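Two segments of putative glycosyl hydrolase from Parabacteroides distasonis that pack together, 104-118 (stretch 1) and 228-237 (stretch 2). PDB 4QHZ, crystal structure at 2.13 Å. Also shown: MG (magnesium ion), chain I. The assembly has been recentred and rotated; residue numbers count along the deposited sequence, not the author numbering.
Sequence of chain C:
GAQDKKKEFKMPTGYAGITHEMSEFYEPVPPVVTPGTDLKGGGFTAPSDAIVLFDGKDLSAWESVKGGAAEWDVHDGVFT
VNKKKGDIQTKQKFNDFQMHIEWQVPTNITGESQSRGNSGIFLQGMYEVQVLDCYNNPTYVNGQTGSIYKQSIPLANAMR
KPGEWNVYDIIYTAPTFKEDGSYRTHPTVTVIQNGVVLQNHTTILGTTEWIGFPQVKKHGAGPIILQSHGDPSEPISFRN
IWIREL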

# COMPACT_ATOMS: atom_id res chain seq x y z
N GLN C 104 6.58 11.98 -30.72
CA GLN C 104 7.72 11.96 -31.62
C GLN C 104 8.53 13.23 -31.48
O GLN C 104 8.00 14.33 -31.66
CB GLN C 104 7.24 11.83 -33.06
CG GLN C 104 8.34 11.71 -34.09
CD GLN C 104 7.82 11.95 -35.50
OE1 GLN C 104 7.15 12.95 -35.76
NE2 GLN C 104 8.11 11.02 -36.40
N VAL C 105 9.81 13.08 -31.18
CA VAL C 105 10.75 14.19 -31.25
C VAL C 105 11.15 14.33 -32.72
O VAL C 105 11.53 13.35 -33.35
CB VAL C 105 11.99 13.94 -30.38
CG1 VAL C 105 12.93 15.14 -30.42
CG2 VAL C 105 11.58 13.63 -28.95
N PRO C 106 11.03 15.55 -33.28
CA PRO C 106 11.32 15.70 -34.71
C PRO C 106 12.80 15.49 -35.02
O PRO C 106 13.65 15.75 -34.16
CB PRO C 106 10.88 17.13 -35.02
CG PRO C 106 11.01 17.85 -33.72
CD PRO C 106 10.73 16.84 -32.64
N THR C 107 13.11 15.02 -36.22
CA THR C 107 14.49 14.68 -36.58
C THR C 107 15.41 15.90 -36.57
O THR C 107 16.62 15.76 -36.41
CB THR C 107 14.58 14.01 -37.97
OG1 THR C 107 13.94 14.84 -38.95
CG2 THR C 107 13.90 12.66 -37.96
N ASN C 108 14.84 17.10 -36.75
CA ASN C 108 15.62 18.34 -36.73
C ASN C 108 15.64 19.04 -35.36
O ASN C 108 15.94 20.23 -35.26
CB ASN C 108 15.11 19.29 -37.83
CG ASN C 108 13.74 19.86 -37.52
OD1 ASN C 108 13.03 19.39 -36.63
ND2 ASN C 108 13.36 20.89 -38.26
N ILE C 109 15.34 18.28 -34.30
CA ILE C 109 15.36 18.80 -32.93
C ILE C 109 16.69 19.46 -32.57
O ILE C 109 17.76 19.02 -32.99
CB ILE C 109 15.05 17.66 -31.90
CG1 ILE C 109 14.86 18.22 -30.49
CG2 ILE C 109 16.13 16.59 -31.91
CD1 ILE C 109 13.62 19.09 -30.33
N THR C 110 16.60 20.53 -31.79
CA THR C 110 17.77 21.17 -31.21
C THR C 110 17.49 21.46 -29.74
O THR C 110 16.34 21.37 -29.30
CB THR C 110 18.12 22.50 -31.91
OG1 THR C 110 17.00 23.39 -31.85
CG2 THR C 110 18.49 22.25 -33.37
N GLY C 111 18.53 21.82 -29.00
CA GLY C 111 18.39 22.20 -27.60
C GLY C 111 19.05 21.22 -26.65
O GLY C 111 19.44 20.12 -27.04
N GLU C 112 19.15 21.63 -25.39
CA GLU C 112 19.80 20.84 -24.36
C GLU C 112 18.97 20.78 -23.10
O GLU C 112 18.16 21.66 -22.83
CB GLU C 112 21.17 21.43 -24.02
CG GLU C 112 22.21 21.32 -25.11
CD GLU C 112 23.50 22.01 -24.73
OE1 GLU C 112 23.53 23.26 -24.72
OE2 GLU C 112 24.49 21.31 -24.42
N SER C 113 19.22 19.73 -22.32
CA SER C 113 18.60 19.55 -21.01
C SER C 113 17.08 19.70 -21.11
O SER C 113 16.46 19.06 -21.97
CB SER C 113 19.23 20.50 -19.99
OG SER C 113 18.82 20.18 -18.66
N GLN C 114 16.49 20.54 -20.27
CA GLN C 114 15.03 20.73 -20.25
C GLN C 114 14.48 21.50 -21.45
O GLN C 114 13.26 21.60 -21.60
CB GLN C 114 14.60 21.45 -18.97
CG GLN C 114 14.92 20.68 -17.69
CD GLN C 114 14.04 19.45 -17.50
OE1 GLN C 114 12.81 19.55 -17.52
NE2 GLN C 114 14.66 18.30 -17.29
N SER C 115 15.36 22.03 -22.31
CA SER C 115 14.92 22.82 -23.46
C SER C 115 15.03 22.06 -24.78
O SER C 115 15.31 22.65 -25.82
CB SER C 115 15.73 24.12 -23.53
OG SER C 115 15.52 24.89 -22.36
N ARG C 116 14.80 20.75 -24.74
CA ARG C 116 14.92 19.91 -25.92
C ARG C 116 13.74 18.93 -26.01
O ARG C 116 13.80 17.83 -25.47
CB ARG C 116 16.24 19.14 -25.90
CG ARG C 116 16.58 18.43 -27.21
CD ARG C 116 17.65 17.37 -26.97
NE ARG C 116 17.98 16.60 -28.16
CZ ARG C 116 18.83 16.97 -29.12
NH1 ARG C 116 19.44 18.15 -29.07
NH2 ARG C 116 19.06 16.17 -30.14
N GLY C 117 12.69 19.34 -26.71
CA GLY C 117 11.51 18.50 -26.87
C GLY C 117 10.72 18.32 -25.59
O GLY C 117 10.18 17.24 -25.33
N ASN C 118 10.63 19.38 -24.79
CA ASN C 118 9.91 19.35 -23.51
C ASN C 118 8.41 19.50 -23.72
O ASN C 118 7.95 20.50 -24.28
CB ASN C 118 10.43 20.44 -22.57
CG ASN C 118 9.99 20.25 -21.12
OD1 ASN C 118 8.96 19.64 -20.82
ND2 ASN C 118 10.79 20.77 -20.20
N SER C 228 2.65 22.84 -23.35
CA SER C 228 3.41 23.65 -24.28
C SER C 228 4.52 24.35 -23.52
O SER C 228 4.29 25.35 -22.85
CB SER C 228 2.50 24.69 -24.95
OG SER C 228 3.27 25.57 -25.75
N HIS C 229 5.73 23.79 -23.58
CA HIS C 229 6.87 24.31 -22.85
C HIS C 229 7.57 25.35 -23.72
O HIS C 229 8.10 25.03 -24.78
CB HIS C 229 7.81 23.17 -22.45
CG HIS C 229 8.82 23.55 -21.41
ND1 HIS C 229 10.09 23.97 -21.72
CD2 HIS C 229 8.73 23.56 -20.06
CE1 HIS C 229 10.74 24.24 -20.61
NE2 HIS C 229 9.94 24.01 -19.59
N GLY C 230 7.57 26.61 -23.29
CA GLY C 230 7.92 27.73 -24.16
C GLY C 230 9.37 27.96 -24.57
O GLY C 230 9.73 29.07 -24.97
N ASP C 231 10.22 26.94 -24.43
CA ASP C 231 11.59 27.02 -24.91
C ASP C 231 11.59 27.01 -26.45
O ASP C 231 10.57 26.65 -27.05
CB ASP C 231 12.43 25.87 -24.34
CG ASP C 231 12.01 24.53 -24.88
OD1 ASP C 231 12.37 24.20 -26.03
OD2 ASP C 231 11.32 23.78 -24.14
N PRO C 232 12.70 27.41 -27.08
CA PRO C 232 12.69 27.54 -28.55
C PRO C 232 12.82 26.22 -29.35
O PRO C 232 12.79 26.26 -30.57
CB PRO C 232 13.90 28.45 -28.84
CG PRO C 232 14.79 28.33 -27.66
CD PRO C 232 13.94 27.94 -26.48
N SER C 233 12.94 25.07 -28.69
CA SER C 233 13.13 23.81 -29.43
C SER C 233 11.94 23.50 -30.34
O SER C 233 10.79 23.84 -30.04
CB SER C 233 13.40 22.64 -28.48
OG SER C 233 12.24 22.24 -27.78
N GLU C 234 12.25 22.85 -31.45
CA GLU C 234 11.26 22.44 -32.44
C GLU C 234 10.17 21.59 -31.77
O GLU C 234 10.47 20.76 -30.92
CB GLU C 234 11.94 21.65 -33.56
CG GLU C 234 12.85 22.49 -34.46
CD GLU C 234 14.20 22.83 -33.85
OE1 GLU C 234 14.53 22.36 -32.73
OE2 GLU C 234 14.95 23.58 -34.49
N PRO C 235 8.89 21.80 -32.15
CA PRO C 235 7.80 21.21 -31.38
C PRO C 235 7.67 19.71 -31.57
O PRO C 235 7.95 19.21 -32.66
CB PRO C 235 6.56 21.92 -31.92
CG PRO C 235 6.93 22.35 -33.30
CD PRO C 235 8.40 22.61 -33.28
N ILE C 236 7.26 18.99 -30.53
CA ILE C 236 7.05 17.55 -30.67
C ILE C 236 5.66 17.27 -31.25
O ILE C 236 4.78 18.13 -31.24
CB ILE C 236 7.27 16.78 -29.35
CG1 ILE C 236 6.17 17.05 -28.34
CG2 ILE C 236 8.64 17.09 -28.75
CD1 ILE C 236 6.13 15.99 -27.26
N SER C 237 5.48 16.06 -31.76
CA SER C 237 4.19 15.64 -32.31
C SER C 237 3.60 14.47 -31.52
O SER C 237 4.33 13.69 -30.91
CB SER C 237 4.35 15.26 -33.79
OG SER C 237 4.61 16.41 -34.57
MG MG I . 7.63 19.06 -19.35
O HOH W 1 16.55 22.30 -36.52
O HOH W 2 10.20 22.03 -25.55
O HOH W 3 5.68 21.42 -25.60
O HOH W 4 8.30 19.90 -17.71

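Glu234, Ile236 and Asn118 are the most covered residues in this contact, losing 99, 73 and 70 Å² of a summed 736 Å². Glu234 points its CA-to-CB bond toward stretch 1, and its m, p rotamer folds the carboxylate against the end of the Pro106–Ile109 type I turn. Glu234 OE1 accepts from Thr110 OG1 at 2.8 Å and, weakly, from Thr110 N at 2.9 Å (130°). Water 1 donates to both Glu234 OE2 (2.9 Å) and Asn108 O (2.5 Å), so the carboxylate meets donors at both oxygens.

Ile236 contributes shape rather than polarity. Ile236 CG2 lies 3.7 Å from Gly117 CA and 4.4 Å from Pro106 CD, filling a buried site. Beside it the backbones pair antiparallel: Gln104 N to Ser237 O is 2.8 Å (160°), and Ser237 N to Gln104 O is 3.1 Å (171°).

Asn118 works through several atoms. Its amide suits two roles: Asn118 OD1 binds the magnesium ion at 2.1 Å, while Asn118 ND2 donates to Gln114 O at 3.0 Å, within stretch 1, and sits over one face of the His229 ring. Asn118 O accepts from water 3 at 2.8 Å, and that water accepts from His229 N at 3.1 Å.

Ser233 adds a further direct bond between the stretches: Ser233 OG accepts from Gly117 N at 3.1 Å (165°) and, within stretch 2, donates to Asp231 OD1 at 2.6 Å. Gly117 suits its positive phi of 70°.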